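Local coordinates for protein Phthiocerol/phthiodiolone dimycocerosyl transferase (Mycobacterium tuberculosis, PDB 1Q9J) that probably catalyses the transfer of mycocerosyl groups from mycocerosic acid synthase onto phthiocerol, phthiodiolone and phenolphthiocerol, the final step in making the dimycocerosate esters, at residues A[143-148]-A[352-357]; A[32-37]-A[114-119]; A[5-10]-A[67-72]. One frame throughout, in Å; residues are numbered along the deposited sequence.

Contact 1: A[143-148]-A[352-357]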
loop_
_atom_site.group_PDB
_atom_site.type_symbol
_atom_site.label_atom_id
_atom_site.label_comp_id
_atom_site.label_asym_id
_atom_site.label_seq_id
_atom_site.Cartn_x
_atom_site.Cartn_y
_atom_site.Cartn_z
ATOM N N TYR A 143 -3.621 2.877 -22.205
ATOM C CA TYR A 143 -4.718 2.155 -22.824
ATOM C C TYR A 143 -5.608 3.165 -23.536
ATOM O O TYR A 143 -5.950 2.985 -24.698
ATOM C CB TYR A 143 -5.521 1.407 -21.770
ATOM C CG TYR A 143 -6.756 0.758 -22.336
ATOM C CD1 TYR A 143 -6.668 -0.328 -23.206
ATOM C CD2 TYR A 143 -8.019 1.239 -22.013
ATOM C CE1 TYR A 143 -7.818 -0.920 -23.734
ATOM C CE2 TYR A 143 -9.169 0.660 -22.531
ATOM C CZ TYR A 143 -9.063 -0.419 -23.388
ATOM O OH TYR A 143 -10.205 -1.004 -23.870
ATOM N N THR A 144 -5.981 4.224 -22.824
ATOM C CA THR A 144 -6.808 5.277 -23.397
ATOM C C THR A 144 -6.136 5.830 -24.666
ATOM O O THR A 144 -6.801 6.088 -25.665
ATOM C CB THR A 144 -7.035 6.421 -22.377
ATOM O OG1 THR A 144 -7.715 5.906 -21.229
ATOM C CG2 THR A 144 -7.874 7.531 -22.984
ATOM N N ASP A 145 -4.818 6.000 -24.633
ATOM C CA ASP A 145 -4.103 6.495 -25.800
ATOM C C ASP A 145 -3.982 5.393 -26.838
ATOM O O ASP A 145 -3.715 5.658 -28.006
ATOM C CB ASP A 145 -2.694 6.974 -25.430
ATOM C CG ASP A 145 -2.702 8.221 -24.569
ATOM O OD1 ASP A 145 -3.477 9.156 -24.877
ATOM O OD2 ASP A 145 -1.918 8.268 -23.597
ATOM N N ALA A 146 -4.164 4.152 -26.406
ATOM C CA ALA A 146 -4.063 3.005 -27.304
ATOM C C ALA A 146 -5.370 2.772 -28.059
ATOM O O ALA A 146 -5.360 2.335 -29.208
ATOM C CB ALA A 146 -3.694 1.761 -26.509
ATOM N N VAL A 147 -6.489 3.060 -27.398
ATOM C CA VAL A 147 -7.811 2.899 -27.994
ATOM C C VAL A 147 -8.167 4.172 -28.758
ATOM O O VAL A 147 -8.672 4.113 -29.876
ATOM C CB VAL A 147 -8.888 2.627 -26.903
ATOM C CG1 VAL A 147 -10.290 2.770 -27.485
ATOM C CG2 VAL A 147 -8.703 1.227 -26.326
ATOM N N THR A 148 -7.902 5.321 -28.145
ATOM C CA THR A 148 -8.184 6.601 -28.775
ATOM C C THR A 148 -7.330 6.764 -30.021
ATOM O O THR A 148 -7.813 7.155 -31.081
ATOM C CB THR A 148 -7.890 7.755 -27.818
ATOM O OG1 THR A 148 -8.846 7.733 -26.756
ATOM C CG2 THR A 148 -7.970 9.080 -28.536
ATOM N N THR A 352 -9.382 10.206 -11.187
ATOM C CA THR A 352 -8.793 10.858 -12.358
ATOM C C THR A 352 -8.083 9.853 -13.261
ATOM O O THR A 352 -7.210 10.224 -14.047
ATOM C CB THR A 352 -7.755 11.923 -11.955
ATOM O OG1 THR A 352 -8.224 12.643 -10.810
ATOM C CG2 THR A 352 -7.536 12.912 -13.102
ATOM N N MET A 353 -8.455 8.583 -13.146
ATOM C CA MET A 353 -7.841 7.537 -13.949
ATOM C C MET A 353 -8.508 7.425 -15.309
ATOM O O MET A 353 -9.648 6.979 -15.417
ATOM C CB MET A 353 -7.929 6.203 -13.220
ATOM C CG MET A 353 -7.243 5.062 -13.936
ATOM S SD MET A 353 -6.310 4.064 -12.767
ATOM C CE MET A 353 -7.648 3.323 -11.809
ATOM N N ARG A 354 -7.776 7.824 -16.342
ATOM C CA ARG A 354 -8.261 7.801 -17.716
ATOM C C ARG A 354 -8.847 6.474 -18.202
ATOM O O ARG A 354 -8.285 5.404 -17.968
ATOM C CB ARG A 354 -7.134 8.211 -18.659
ATOM C CG ARG A 354 -6.506 9.549 -18.338
ATOM C CD ARG A 354 -5.403 9.857 -19.330
ATOM N NE ARG A 354 -5.877 9.717 -20.702
ATOM C CZ ARG A 354 -5.096 9.767 -21.776
ATOM N NH1 ARG A 354 -3.791 9.956 -21.641
ATOM N NH2 ARG A 354 -5.622 9.623 -22.985
ATOM N N THR A 355 -9.982 6.568 -18.889
ATOM C CA THR A 355 -10.681 5.421 -19.462
ATOM C C THR A 355 -11.403 5.955 -20.682
ATOM O O THR A 355 -12.229 6.858 -20.564
ATOM C CB THR A 355 -11.746 4.846 -18.520
ATOM O OG1 THR A 355 -12.627 5.896 -18.107
ATOM C CG2 THR A 355 -11.100 4.199 -17.303
ATOM N N PRO A 356 -11.107 5.401 -21.867
ATOM C CA PRO A 356 -11.732 5.830 -23.120
ATOM C C PRO A 356 -13.257 5.760 -23.057
ATOM O O PRO A 356 -13.827 5.165 -22.139
ATOM C CB PRO A 356 -11.144 4.867 -24.141
ATOM C CG PRO A 356 -11.002 3.620 -23.354
ATOM C CD PRO A 356 -10.400 4.125 -22.059
ATOM N N PRO A 357 -13.940 6.374 -24.037
ATOM C CA PRO A 357 -15.407 6.378 -24.086
ATOM C C PRO A 357 -16.009 4.977 -24.245
ATOM O O PRO A 357 -15.655 4.224 -25.155
ATOM C CB PRO A 357 -15.707 7.293 -25.274
ATOM C CG PRO A 357 -14.525 7.066 -26.174
ATOM C CD PRO A 357 -13.371 7.066 -25.209
#

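Contact 2: A[32-37]-A[114-119]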
loop_
_atom_site.group_PDB
_atom_site.type_symbol
_atom_site.label_atom_id
_atom_site.label_comp_id
_atom_site.label_asym_id
_atom_site.label_seq_id
_atom_site.Cartn_x
_atom_site.Cartn_y
_atom_site.Cartn_z
ATOM N N GLY A 32 -18.015 -2.389 -19.873
ATOM C CA GLY A 32 -17.892 -1.895 -21.232
ATOM C C GLY A 32 -17.035 -2.826 -22.067
ATOM O O GLY A 32 -16.788 -3.972 -21.684
ATOM N N VAL A 33 -16.569 -2.327 -23.206
ATOM C CA VAL A 33 -15.751 -3.127 -24.112
ATOM C C VAL A 33 -14.240 -2.927 -23.948
ATOM O O VAL A 33 -13.707 -1.851 -24.214
ATOM C CB VAL A 33 -16.146 -2.846 -25.579
ATOM C CG1 VAL A 33 -15.328 -3.715 -26.528
ATOM C CG2 VAL A 33 -17.634 -3.113 -25.756
ATOM N N ILE A 34 -13.566 -3.988 -23.517
ATOM C CA ILE A 34 -12.125 -3.986 -23.312
ATOM C C ILE A 34 -11.413 -4.384 -24.603
ATOM O O ILE A 34 -11.410 -5.551 -24.972
ATOM C CB ILE A 34 -11.726 -4.985 -22.190
ATOM C CG1 ILE A 34 -12.084 -4.416 -20.830
ATOM C CG2 ILE A 34 -10.247 -5.297 -22.252
ATOM C CD1 ILE A 34 -13.552 -4.322 -20.589
ATOM N N ASP A 35 -10.827 -3.412 -25.293
ATOM C CA ASP A 35 -10.111 -3.681 -26.541
ATOM C C ASP A 35 -8.770 -4.343 -26.225
ATOM O O ASP A 35 -7.710 -3.730 -26.352
ATOM C CB ASP A 35 -9.907 -2.368 -27.310
ATOM C CG ASP A 35 -8.971 -2.510 -28.505
ATOM O OD1 ASP A 35 -8.891 -1.556 -29.316
ATOM O OD2 ASP A 35 -8.302 -3.559 -28.642
ATOM N N VAL A 36 -8.835 -5.607 -25.819
ATOM C CA VAL A 36 -7.651 -6.383 -25.452
ATOM C C VAL A 36 -6.369 -6.093 -26.251
ATOM O O VAL A 36 -5.298 -5.946 -25.657
ATOM C CB VAL A 36 -7.952 -7.916 -25.507
ATOM C CG1 VAL A 36 -6.714 -8.717 -25.095
ATOM C CG2 VAL A 36 -9.114 -8.253 -24.577
ATOM N N ASP A 37 -6.457 -6.019 -27.580
ATOM C CA ASP A 37 -5.266 -5.752 -28.394
ATOM C C ASP A 37 -4.560 -4.466 -27.970
ATOM O O ASP A 37 -3.330 -4.436 -27.832
ATOM C CB ASP A 37 -5.627 -5.662 -29.887
ATOM C CG ASP A 37 -5.805 -7.032 -30.542
ATOM O OD1 ASP A 37 -5.346 -8.041 -29.955
ATOM O OD2 ASP A 37 -6.390 -7.093 -31.652
ATOM N N GLY A 114 -20.942 -7.014 -18.818
ATOM C CA GLY A 114 -20.789 -5.672 -19.348
ATOM C C GLY A 114 -19.316 -5.331 -19.416
ATOM O O GLY A 114 -18.808 -4.898 -20.449
ATOM N N GLY A 115 -18.626 -5.542 -18.303
ATOM C CA GLY A 115 -17.206 -5.260 -18.251
ATOM C C GLY A 115 -16.436 -6.408 -17.634
ATOM O O GLY A 115 -17.025 -7.317 -17.046
ATOM N N ALA A 116 -15.113 -6.349 -17.768
ATOM C CA ALA A 116 -14.205 -7.369 -17.252
ATOM C C ALA A 116 -13.526 -6.919 -15.961
ATOM O O ALA A 116 -13.883 -5.891 -15.394
ATOM C CB ALA A 116 -13.152 -7.681 -18.306
ATOM N N GLU A 117 -12.559 -7.707 -15.494
ATOM C CA GLU A 117 -11.798 -7.370 -14.292
ATOM C C GLU A 117 -10.322 -7.257 -14.648
ATOM O O GLU A 117 -9.711 -8.224 -15.106
ATOM C CB GLU A 117 -11.934 -8.442 -13.215
ATOM C CG GLU A 117 -13.340 -8.723 -12.768
ATOM C CD GLU A 117 -13.391 -9.751 -11.646
ATOM O OE1 GLU A 117 -14.498 -10.263 -11.355
ATOM O OE2 GLU A 117 -12.323 -10.039 -11.054
ATOM N N LEU A 118 -9.754 -6.076 -14.440
ATOM C CA LEU A 118 -8.344 -5.851 -14.720
ATOM C C LEU A 118 -7.640 -6.005 -13.383
ATOM O O LEU A 118 -8.065 -5.427 -12.382
ATOM C CB LEU A 118 -8.128 -4.444 -15.270
ATOM C CG LEU A 118 -6.744 -4.151 -15.842
ATOM C CD1 LEU A 118 -6.443 -5.117 -16.968
ATOM C CD2 LEU A 118 -6.695 -2.721 -16.337
ATOM N N THR A 119 -6.577 -6.799 -13.356
ATOM C CA THR A 119 -5.842 -7.008 -12.116
ATOM C C THR A 119 -4.355 -7.025 -12.377
ATOM O O THR A 119 -3.871 -7.819 -13.183
ATOM C CB THR A 119 -6.223 -8.330 -11.453
ATOM O OG1 THR A 119 -7.644 -8.409 -11.350
ATOM C CG2 THR A 119 -5.611 -8.425 -10.059
#

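Contact 3: A[5-10]-A[67-72]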
loop_
_atom_site.group_PDB
_atom_site.type_symbol
_atom_site.label_atom_id
_atom_site.label_comp_id
_atom_site.label_asym_id
_atom_site.label_seq_id
_atom_site.Cartn_x
_atom_site.Cartn_y
_atom_site.Cartn_z
ATOM N N SER A 5 21.572 -11.482 -16.439
ATOM C CA SER A 5 22.517 -10.742 -15.606
ATOM C C SER A 5 21.871 -10.131 -14.363
ATOM O O SER A 5 20.662 -9.872 -14.337
ATOM C CB SER A 5 23.193 -9.642 -16.425
ATOM O OG SER A 5 22.248 -8.741 -16.950
ATOM N N VAL A 6 22.686 -9.917 -13.334
ATOM C CA VAL A 6 22.215 -9.326 -12.091
ATOM C C VAL A 6 22.060 -7.822 -12.237
ATOM O O VAL A 6 23.007 -7.134 -12.606
ATOM C CB VAL A 6 23.194 -9.576 -10.927
ATOM C CG1 VAL A 6 22.857 -8.647 -9.770
ATOM C CG2 VAL A 6 23.128 -11.026 -10.476
ATOM N N ILE A 7 20.862 -7.316 -11.963
ATOM C CA ILE A 7 20.615 -5.874 -12.042
ATOM C C ILE A 7 21.220 -5.202 -10.818
ATOM O O ILE A 7 22.055 -4.294 -10.919
ATOM C CB ILE A 7 19.146 -5.589 -12.078
ATOM C CG1 ILE A 7 18.564 -6.268 -13.331
ATOM C CG2 ILE A 7 18.919 -4.063 -12.061
ATOM C CD1 ILE A 7 17.035 -6.260 -13.394
ATOM N N ARG A 8 20.801 -5.673 -9.653
ATOM C CA ARG A 8 21.324 -5.160 -8.407
ATOM C C ARG A 8 20.777 -6.021 -7.272
ATOM O O ARG A 8 19.742 -6.663 -7.419
ATOM C CB ARG A 8 20.930 -3.686 -8.269
ATOM C CG ARG A 8 20.129 -3.353 -7.075
ATOM C CD ARG A 8 19.289 -2.139 -7.313
ATOM N NE ARG A 8 18.322 -2.030 -6.230
ATOM C CZ ARG A 8 17.197 -1.328 -6.301
ATOM N NH1 ARG A 8 16.892 -0.659 -7.404
ATOM N NH2 ARG A 8 16.356 -1.304 -5.280
ATOM N N LYS A 9 21.505 -6.061 -6.164
ATOM C CA LYS A 9 21.090 -6.832 -5.007
ATOM C C LYS A 9 19.998 -5.986 -4.330
ATOM O O LYS A 9 19.964 -4.763 -4.505
ATOM C CB LYS A 9 22.303 -7.023 -4.090
ATOM C CG LYS A 9 22.323 -8.295 -3.241
ATOM C CD LYS A 9 23.758 -8.620 -2.767
ATOM C CE LYS A 9 23.837 -9.838 -1.846
ATOM N NZ LYS A 9 23.282 -9.564 -0.492
ATOM N N LEU A 10 19.081 -6.614 -3.599
ATOM C CA LEU A 10 18.033 -5.835 -2.931
ATOM C C LEU A 10 18.599 -5.229 -1.669
ATOM O O LEU A 10 19.459 -5.826 -1.032
ATOM C CB LEU A 10 16.844 -6.700 -2.528
ATOM C CG LEU A 10 15.913 -7.265 -3.591
ATOM C CD1 LEU A 10 14.926 -8.179 -2.892
ATOM C CD2 LEU A 10 15.181 -6.143 -4.330
ATOM N N LEU A 67 18.310 -9.302 -7.885
ATOM C CA LEU A 67 17.264 -8.963 -8.808
ATOM C C LEU A 67 17.970 -9.315 -10.119
ATOM O O LEU A 67 18.964 -8.674 -10.488
ATOM C CB LEU A 67 16.994 -7.471 -8.728
ATOM C CG LEU A 67 15.830 -6.982 -9.560
ATOM C CD1 LEU A 67 14.521 -7.387 -8.892
ATOM C CD2 LEU A 67 15.922 -5.491 -9.715
ATOM N N VAL A 68 17.495 -10.368 -10.784
ATOM C CA VAL A 68 18.091 -10.822 -12.035
ATOM C C VAL A 68 17.204 -10.401 -13.181
ATOM O O VAL A 68 15.978 -10.471 -13.080
ATOM C CB VAL A 68 18.266 -12.353 -12.040
ATOM C CG1 VAL A 68 18.840 -12.824 -13.381
ATOM C CG2 VAL A 68 19.199 -12.754 -10.906
ATOM N N ALA A 69 17.813 -9.954 -14.273
ATOM C CA ALA A 69 17.025 -9.491 -15.411
ATOM C C ALA A 69 16.508 -10.605 -16.309
ATOM O O ALA A 69 17.129 -11.657 -16.462
ATOM C CB ALA A 69 17.839 -8.494 -16.231
ATOM N N ASP A 70 15.340 -10.346 -16.881
ATOM C CA ASP A 70 14.701 -11.261 -17.798
ATOM C C ASP A 70 14.531 -10.561 -19.142
ATOM O O ASP A 70 15.138 -9.520 -19.402
ATOM C CB ASP A 70 13.330 -11.696 -17.269
ATOM C CG ASP A 70 13.427 -12.700 -16.130
ATOM O OD1 ASP A 70 14.218 -13.652 -16.249
ATOM O OD2 ASP A 70 12.711 -12.542 -15.123
ATOM N N ASP A 71 13.686 -11.141 -19.982
ATOM C CA ASP A 71 13.405 -10.614 -21.305
ATOM C C ASP A 71 11.991 -10.066 -21.285
ATOM O O ASP A 71 11.177 -10.472 -20.457
ATOM C CB ASP A 71 13.520 -11.748 -22.320
ATOM C CG ASP A 71 13.372 -13.117 -21.670
ATOM O OD1 ASP A 71 14.304 -13.535 -20.942
ATOM O OD2 ASP A 71 12.321 -13.769 -21.869
ATOM N N LEU A 72 11.692 -9.142 -22.185
ATOM C CA LEU A 72 10.355 -8.579 -22.227
ATOM C C LEU A 72 9.517 -9.350 -23.253
ATOM O O LEU A 72 8.296 -9.184 -23.324
ATOM C CB LEU A 72 10.419 -7.081 -22.578
ATOM C CG LEU A 72 11.214 -6.135 -21.652
ATOM C CD1 LEU A 72 12.703 -6.459 -21.716
ATOM C CD2 LEU A 72 10.989 -4.687 -22.061
#

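Contact 1: A[143-148]-A[352-357]
Asp145 and Arg354 form a salt bridge at one end of this contact, while Pro356 packs on the helix at the other. In the stronger of the two bonds, Arg354 NH2 donates to Asp145 OD1 over 2.9 Å. OD1 lies near the guanidinium plane, 13° out of it, whereas NH2 stands above the carboxylate plane. With the two planes 71° apart, the flat groups meet nearly crosswise, and the second bond, Arg354 NH1 to Asp145 OD2 at 3.2 Å, is weak.

Thr144 packs against the guanidinium: its CG2 approaches it obliquely, with Arg354 NE 3.7 Å from Thr144 CG2. The arginine chain bends at CG-CD (chi3 52°), bringing NE closer to Thr144 than CD is.

Three residues of the helix, Tyr143, Thr144 and Val147, touch the proline ring. Tyr143 CE2 is 3.6 Å from Pro356 CG, the two side chains crossing at about a right angle; Thr144 OG1 is 3.3 Å from Pro356 CD; and Val147 CG1 is 4.0 Å from Pro356 CB. The other methyl of Val147, CG2, lies over one face of the Tyr143 ring, offset toward the rim.

Second-shell bonds position these groups. Thr144 OG1 is hydrogen-bonded to Phe140 O, one turn back, and Tyr143 OH is hydrogen-bonded to Asp35 N.

The arrangement docks a loop on the last turns of helix 129-148. That loop leads from strand 342-345, in the six-stranded sheet, to strand 360-368, at the edge of the five-stranded one, so it links the two sheets. Helix 36-49 packs against the same helix through Ala38 and Leu39, and Met353 turns to strand 360-368.

Contact 2: A[32-37]-A[114-119]
Gly32 N donates to Gly114 O over 2.7 Å, the hydrogen bond that ties the two segments together. Its N-H...O angle is 144°, and the nitrogen lies 61° out of the carbonyl plane. The detailed geometry here is doubtful, because Gly114 O also lies 2.5 Å from Gly32 O, two acceptors modelled too close together, and nothing further is drawn from it. Gly32 has a positive phi and an extended psi, a conformation in which a CB would run into the carbonyl oxygen of the preceding residue; the backbone of Gly115 lies close by, its CA 3.4 Å from Gly32 N.

The apolar part is carried by one methyl. Ile34 CD1 reaches Ala116, 3.8 Å from Ala116 N and 4.1 Å from Ala116 CB. Leu109 of strand 105-110 touches both side chains.

Beyond Ile34 the chain turns sharply: Val36 N bonds to Ile34 O at 2.7 Å in an inverse gamma turn centred on Asp35. Asp35 is also the N-cap of the following helix, its OD2 accepting from Ala38 N.

The contact thus lies where strand 23-31 gives way to helix 36-49, beside the start of its antiparallel neighbour, strand 117-123. Backbone bonds from Ala116 to Leu30 and from Leu118 to Ile28 carry the pairing on into the five-stranded sheet.

Contact 3: A[5-10]-A[67-72]
Three backbone hydrogen bonds join Ser5, Ile7 and Arg8 to Leu67 and Ala69. Ala69 N to Ser5 O is 2.9 Å and almost straight, and Ile7 N to Leu67 O is 2.8 Å; in both the donor approaches nearly along the C=O axis. Leu67 N to Arg8 O, 3.0 Å, is tilted from the carbonyl plane. The strand axes are antiparallel at 168°.

Among apolar contacts, Ile7 CD1 leans on Ala69 CB at 3.7 Å and on Leu67 CD2 at 3.9 Å. Val6 and Val68 form a non-hydrogen-bonded pair, with Val6 CG2 4.3 Å from Val68 CG2.

Arg8 NH2 forms a salt bridge with Glu14, and the arginine side chain lies about 11 Å from that of His124, the probable proton acceptor.

Ile7 and Arg8 together face Leu67: one bonds through N to its O, the other through O to its N. With Ile7 at phi -76° and psi -56°, this fits a classic beta bulge, set in the edge strand 6-9 of a small antiparallel sheet whose middle strand is 65-69.

Contact 3 opens first, at the N-terminal strand, and closes at 67-72 around a loop that includes helix 12-19, strand 23-31 and helix 36-49. Contact 2 opens at 32-37, inside that loop, and closes beyond it at 114-119, so the two cross, although their centres lie 31 Å apart. Contact 1 follows in series, closing a loop of 203 residues between 143-148 and 352-357. Contacts 1 and 2 adjoin, their centres 12 Å apart, with Val147 CG2 against Asp35 CB. Together they tie helix 129-148, the five-stranded sheet and the chain arriving from the six-stranded sheet; contact 3 pairs strands 6-9 and 65-69 of the separate three-stranded sheet.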